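Local atomic coordinates of putative Acetyltransferase (Pyrococcus horikoshii, PDB entry 3DDD), a protein that binds coenzyme A and, as a member of the GNAT family, probably transfers an acyl group from acyl-coenzyme A to an acceptor. Residues R183-R196 with G204-L216. Numbering follows the deposited sequence. Where two conformers were deposited one is given.
With EDO (1,2-ethanediol), chain D.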
loop_
_atom_site.group_PDB
_atom_site.type_symbol
_atom_site.label_atom_id
_atom_site.label_comp_id
_atom_site.label_asym_id
_atom_site.label_seq_id
_atom_site.Cartn_x
_atom_site.Cartn_y
_atom_site.Cartn_z
ATOM N N ARG A 183 9.876 -0.039 7.694
ATOM C CA ARG A 183 8.510 -0.587 7.620
ATOM C C ARG A 183 8.461 -2.062 8.036
ATOM O O ARG A 183 7.584 -2.803 7.627
ATOM C CB ARG A 183 7.949 -0.458 6.208
ATOM C CG ARG A 183 8.877 -1.054 5.147
ATOM C CD ARG A 183 8.165 -1.607 3.994
ATOM N NE ARG A 183 9.132 -1.874 2.954
ATOM C CZ ARG A 183 8.949 -1.682 1.658
ATOM N NH1 ARG A 183 7.790 -1.326 1.197
ATOM N NH2 ARG A 183 9.947 -1.928 0.811
ATOM N N ILE A 184 9.385 -2.480 8.882
ATOM C CA ILE A 184 9.508 -3.876 9.257
ATOM C C ILE A 184 8.256 -4.352 9.980
ATOM O O ILE A 184 7.905 -5.534 9.898
ATOM C CB ILE A 184 10.773 -4.088 10.128
ATOM C CG1 ILE A 184 12.028 -3.824 9.291
ATOM C CG2 ILE A 184 10.794 -5.510 10.803
ATOM C CD1 ILE A 184 12.064 -4.519 7.909
ATOM N N ARG A 185 7.584 -3.448 10.691
ATOM C CA ARG A 185 6.364 -3.813 11.419
ATOM C C ARG A 185 5.231 -4.196 10.475
ATOM O O ARG A 185 4.366 -4.972 10.803
ATOM C CB ARG A 185 5.954 -2.713 12.405
ATOM C CG ARG A 185 5.271 -1.512 11.799
ATOM C CD ARG A 185 4.706 -0.637 12.934
ATOM N NE ARG A 185 3.677 0.258 12.445
ATOM C CZ ARG A 185 3.921 1.371 11.758
ATOM N NH1 ARG A 185 5.160 1.740 11.498
ATOM N NH2 ARG A 185 2.912 2.118 11.307
ATOM N N VAL A 186 5.268 -3.676 9.265
ATOM C CA VAL A 186 4.306 -4.046 8.246
ATOM C C VAL A 186 4.591 -5.474 7.745
ATOM O O VAL A 186 3.695 -6.336 7.714
ATOM C CB VAL A 186 4.318 -2.985 7.106
ATOM C CG1 VAL A 186 3.224 -3.255 6.102
ATOM C CG2 VAL A 186 4.100 -1.616 7.733
ATOM N N LEU A 187 5.838 -5.731 7.363
ATOM C CA LEU A 187 6.250 -7.092 6.990
ATOM C C LEU A 187 5.838 -8.097 8.071
ATOM O O LEU A 187 5.223 -9.100 7.776
ATOM C CB LEU A 187 7.767 -7.168 6.733
ATOM C CG LEU A 187 8.197 -6.796 5.308
ATOM C CD1 LEU A 187 8.003 -5.305 5.039
ATOM C CD2 LEU A 187 9.631 -7.203 5.101
ATOM N N GLU A 188 6.156 -7.793 9.321
ATOM C CA GLU A 188 5.790 -8.648 10.451
ATOM C C GLU A 188 4.289 -8.948 10.576
ATOM O O GLU A 188 3.919 -10.061 10.913
ATOM C CB GLU A 188 6.251 -7.985 11.755
ATOM C CG GLU A 188 7.691 -8.231 12.120
ATOM C CD GLU A 188 8.236 -7.247 13.179
ATOM O OE1 GLU A 188 7.506 -6.333 13.627
ATOM O OE2 GLU A 188 9.405 -7.394 13.566
ATOM N N ALA A 189 3.458 -7.930 10.369
ATOM C CA ALA A 189 1.997 -8.058 10.478
ATOM C C ALA A 189 1.451 -9.005 9.424
ATOM O O ALA A 189 0.618 -9.856 9.715
ATOM C CB ALA A 189 1.306 -6.647 10.383
ATOM N N TYR A 190 1.953 -8.878 8.201
ATOM C CA TYR A 190 1.637 -9.806 7.123
ATOM C C TYR A 190 2.099 -11.240 7.376
ATOM O O TYR A 190 1.390 -12.200 7.056
ATOM C CB TYR A 190 2.215 -9.308 5.796
ATOM C CG TYR A 190 1.331 -8.293 5.130
ATOM C CD1 TYR A 190 0.255 -8.693 4.356
ATOM C CD2 TYR A 190 1.559 -6.936 5.290
ATOM C CE1 TYR A 190 -0.581 -7.775 3.752
ATOM C CE2 TYR A 190 0.745 -5.994 4.693
ATOM C CZ TYR A 190 -0.329 -6.415 3.922
ATOM O OH TYR A 190 -1.137 -5.485 3.332
HETATM N N MSE A 191 3.287 -11.381 7.931
HETATM C CA MSE A 191 3.811 -12.676 8.279
HETATM C C MSE A 191 3.012 -13.310 9.413
HETATM O O MSE A 191 2.866 -14.539 9.435
HETATM C CB MSE A 191 5.295 -12.601 8.601
HETATM C CG MSE A 191 6.159 -12.352 7.395
HETATM SE SE MSE A 191 8.003 -11.848 7.821
HETATM C CE MSE A 191 8.556 -13.582 8.580
ATOM N N ARG A 192 2.445 -12.524 10.328
ATOM C CA ARG A 192 1.501 -13.141 11.304
ATOM C C ARG A 192 0.283 -13.788 10.625
ATOM O O ARG A 192 -0.305 -14.728 11.184
ATOM C CB ARG A 192 1.062 -12.161 12.380
ATOM C CG ARG A 192 2.216 -11.796 13.355
ATOM C CD ARG A 192 1.715 -11.074 14.602
ATOM N NE ARG A 192 1.282 -9.713 14.294
ATOM C CZ ARG A 192 2.127 -8.694 14.194
ATOM N NH1 ARG A 192 3.422 -8.903 14.375
ATOM N NH2 ARG A 192 1.692 -7.477 13.890
ATOM N N ARG A 193 -0.076 -13.324 9.418
ATOM C CA ARG A 193 -1.224 -13.865 8.703
ATOM C C ARG A 193 -0.885 -14.854 7.609
ATOM O O ARG A 193 -1.736 -15.171 6.802
ATOM C CB ARG A 193 -2.031 -12.760 8.061
ATOM C CG ARG A 193 -2.252 -11.613 8.929
ATOM C CD ARG A 193 -3.620 -11.569 9.489
ATOM N NE ARG A 193 -3.674 -10.431 10.395
ATOM C CZ ARG A 193 -4.767 -10.008 11.005
ATOM N NH1 ARG A 193 -5.951 -10.590 10.772
ATOM N NH2 ARG A 193 -4.664 -8.973 11.834
ATOM N N GLY A 194 0.357 -15.289 7.541
ATOM C CA GLY A 194 0.717 -16.388 6.677
ATOM C C GLY A 194 1.591 -16.011 5.510
ATOM O O GLY A 194 1.999 -16.890 4.755
ATOM N N ALA A 195 1.887 -14.718 5.368
ATOM C CA ALA A 195 2.750 -14.237 4.299
ATOM C C ALA A 195 4.104 -14.905 4.440
ATOM O O ALA A 195 4.559 -15.128 5.549
ATOM C CB ALA A 195 2.889 -12.713 4.352
ATOM N N ARG A 196 4.735 -15.237 3.312
ATOM C CA ARG A 196 5.966 -16.010 3.306
ATOM C C ARG A 196 7.119 -15.118 2.920
ATOM O O ARG A 196 7.024 -14.423 1.925
ATOM C CB ARG A 196 5.877 -17.103 2.277
ATOM C CG ARG A 196 4.694 -18.102 2.469
ATOM C CD ARG A 196 4.507 -18.858 1.133
ATOM N NE ARG A 196 3.547 -19.960 1.145
ATOM C CZ ARG A 196 3.792 -21.154 1.651
ATOM N NH1 ARG A 196 4.959 -21.420 2.226
ATOM N NH2 ARG A 196 2.854 -22.076 1.589
ATOM N N GLY A 204 18.744 -10.570 -1.540
ATOM C CA GLY A 204 17.405 -10.190 -1.911
ATOM C C GLY A 204 16.336 -10.923 -1.160
ATOM O O GLY A 204 16.596 -11.955 -0.579
ATOM N N PHE A 205 15.140 -10.345 -1.154
ATOM C CA PHE A 205 13.976 -10.963 -0.541
ATOM C C PHE A 205 12.694 -10.551 -1.256
ATOM O O PHE A 205 12.626 -9.489 -1.897
ATOM C CB PHE A 205 13.869 -10.639 0.971
ATOM C CG PHE A 205 13.282 -9.286 1.268
ATOM C CD1 PHE A 205 11.917 -9.126 1.431
ATOM C CD2 PHE A 205 14.106 -8.166 1.397
ATOM C CE1 PHE A 205 11.376 -7.905 1.689
ATOM C CE2 PHE A 205 13.578 -6.921 1.653
ATOM C CZ PHE A 205 12.212 -6.776 1.792
ATOM N N GLY A 206 11.690 -11.411 -1.124
ATOM C CA GLY A 206 10.333 -11.107 -1.525
ATOM C C GLY A 206 9.340 -11.617 -0.495
ATOM O O GLY A 206 9.586 -12.639 0.161
ATOM N N LEU A 207 8.233 -10.885 -0.333
ATOM C CA LEU A 207 7.183 -11.277 0.602
ATOM C C LEU A 207 5.980 -11.708 -0.211
ATOM O O LEU A 207 5.580 -11.004 -1.097
ATOM C CB LEU A 207 6.823 -10.124 1.522
ATOM C CG LEU A 207 5.809 -10.426 2.631
ATOM C CD1 LEU A 207 6.422 -11.327 3.706
ATOM C CD2 LEU A 207 5.355 -9.084 3.212
ATOM N N VAL A 208 5.457 -12.898 0.045
ATOM C CA VAL A 208 4.351 -13.434 -0.731
ATOM C C VAL A 208 3.173 -13.586 0.209
ATOM O O VAL A 208 3.263 -14.293 1.205
ATOM C CB VAL A 208 4.712 -14.798 -1.390
ATOM C CG1 VAL A 208 3.535 -15.349 -2.180
ATOM C CG2 VAL A 208 5.887 -14.634 -2.285
ATOM N N TYR A 209 2.083 -12.890 -0.105
ATOM C CA TYR A 209 0.875 -12.937 0.667
ATOM C C TYR A 209 -0.269 -13.095 -0.294
ATOM O O TYR A 209 -0.447 -12.243 -1.157
ATOM C CB TYR A 209 0.700 -11.627 1.466
ATOM C CG TYR A 209 -0.592 -11.611 2.256
ATOM C CD1 TYR A 209 -0.826 -12.547 3.278
ATOM C CD2 TYR A 209 -1.593 -10.696 1.972
ATOM C CE1 TYR A 209 -2.006 -12.527 4.005
ATOM C CE2 TYR A 209 -2.778 -10.696 2.674
ATOM C CZ TYR A 209 -2.972 -11.591 3.702
ATOM O OH TYR A 209 -4.185 -11.570 4.361
ATOM N N ARG A 210 -1.043 -14.174 -0.153
ATOM C CA ARG A 210 -2.087 -14.504 -1.109
ATOM C C ARG A 210 -1.499 -14.588 -2.534
ATOM O O ARG A 210 -0.514 -15.305 -2.780
ATOM C CB ARG A 210 -3.200 -13.491 -1.012
ATOM C CG ARG A 210 -3.745 -13.290 0.426
ATOM C CD ARG A 210 -4.323 -14.558 1.005
ATOM N NE ARG A 210 -5.023 -14.363 2.279
ATOM C CZ ARG A 210 -6.338 -14.186 2.433
ATOM N NH1 ARG A 210 -7.172 -14.154 1.393
ATOM N NH2 ARG A 210 -6.831 -14.037 3.656
ATOM N N GLY A 211 -2.047 -13.871 -3.491
ATOM C CA GLY A 211 -1.510 -14.027 -4.850
ATOM C C GLY A 211 -0.595 -12.883 -5.197
ATOM O O GLY A 211 -0.497 -12.490 -6.361
ATOM N N LYS A 212 0.055 -12.313 -4.192
ATOM C CA LYS A 212 0.765 -11.053 -4.405
ATOM C C LYS A 212 2.161 -11.163 -3.850
ATOM O O LYS A 212 2.361 -11.759 -2.800
ATOM C CB LYS A 212 0.018 -9.901 -3.751
ATOM C CG LYS A 212 -1.453 -9.741 -4.179
ATOM C CD LYS A 212 -2.176 -8.706 -3.266
ATOM N N ILE A 213 3.132 -10.653 -4.598
ATOM C CA ILE A 213 4.487 -10.469 -4.067
ATOM C C ILE A 213 4.733 -8.962 -3.879
ATOM O O ILE A 213 4.542 -8.128 -4.791
ATOM C CB ILE A 213 5.600 -11.124 -4.948
ATOM C CG1 ILE A 213 6.993 -10.892 -4.320
ATOM C CG2 ILE A 213 5.504 -10.647 -6.406
ATOM C CD1 ILE A 213 8.144 -11.618 -4.977
ATOM N N GLY A 214 5.130 -8.618 -2.667
ATOM C CA GLY A 214 5.465 -7.250 -2.361
ATOM C C GLY A 214 5.819 -7.151 -0.886
ATOM O O GLY A 214 5.075 -7.590 -0.065
ATOM N N PRO A 215 6.952 -6.539 -0.545
ATOM C CA PRO A 215 7.937 -6.058 -1.481
ATOM C C PRO A 215 8.765 -7.151 -2.168
ATOM O O PRO A 215 8.759 -8.348 -1.764
ATOM C CB PRO A 215 8.832 -5.152 -0.616
ATOM C CG PRO A 215 8.598 -5.540 0.743
ATOM C CD PRO A 215 7.291 -6.210 0.852
ATOM N N LEU A 216 9.459 -6.723 -3.219
ATOM C CA LEU A 216 10.542 -7.476 -3.828
ATOM C C LEU A 216 11.731 -6.536 -3.957
ATOM O O LEU A 216 11.660 -5.517 -4.668
ATOM C CB LEU A 216 10.117 -8.037 -5.194
ATOM C CG LEU A 216 11.190 -8.839 -5.953
ATOM C CD1 LEU A 216 11.588 -10.085 -5.144
ATOM C CD2 LEU A 216 10.723 -9.180 -7.359
HETATM C C1 EDO D . 0.431 -16.656 1.697
HETATM O O1 EDO D . -0.634 -15.926 2.283
HETATM C C2 EDO D . -0.216 -17.594 0.687
HETATM O O2 EDO D . 0.811 -18.393 0.099
#
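Tyr190 turns the edge of its ring onto one face of Tyr209, a T-shaped pair with planes at 73° and centroids 5.1 Å apart. The CD1-CE1 side does the touching, and CE1 of Tyr190 lies 3.6 Å from CD2 of Tyr209. The CG of Arg210 sits over the centre of the other face of Tyr209. At that ring's edge, in its plane, is the carbonyl O of Arg193. Leu207 packs next to this pair. Its CG is anti to the backbone N (chi1 -175°), which carries the two methyls up to the helix: CD2 meets CB of Tyr190, and CD1 of Leu207 lies 3.8 Å from CG of selenomethionine Met191. In the conformer given, Leu187 reaches CE1 of Phe205 with CD2 and approaches CD of Pro215 with CD1. Pro215, which follows a cis peptide bond, lies under one face of the Arg183 guanidinium, with NH2 of Arg183 3.7 Å from CB of Pro215. Helix 184-192 thus packs on the antiparallel hairpin 204-216 within the second GNAT domain, away from the coenzyme A pocket. A type II' turn, Tyr209 to Lys212, closes the hairpin. A Schellman motif ends the helix, with Gly194 at positive phi. The chain then enters the sheet directly: Arg196 N bonds Val208 O at 2.7 Å, and Val208 N returns the bond to Arg196 O, an antiparallel hydrogen-bonded pair. CB of Ala195 packs against CD1 of Leu207 and lies 3.8 Å from CB of Tyr209. Further out, Asp175 forms a salt bridge with Arg183, and Phe179 a cation-pi contact. Ile56 of helix 47-60 touches both tyrosines.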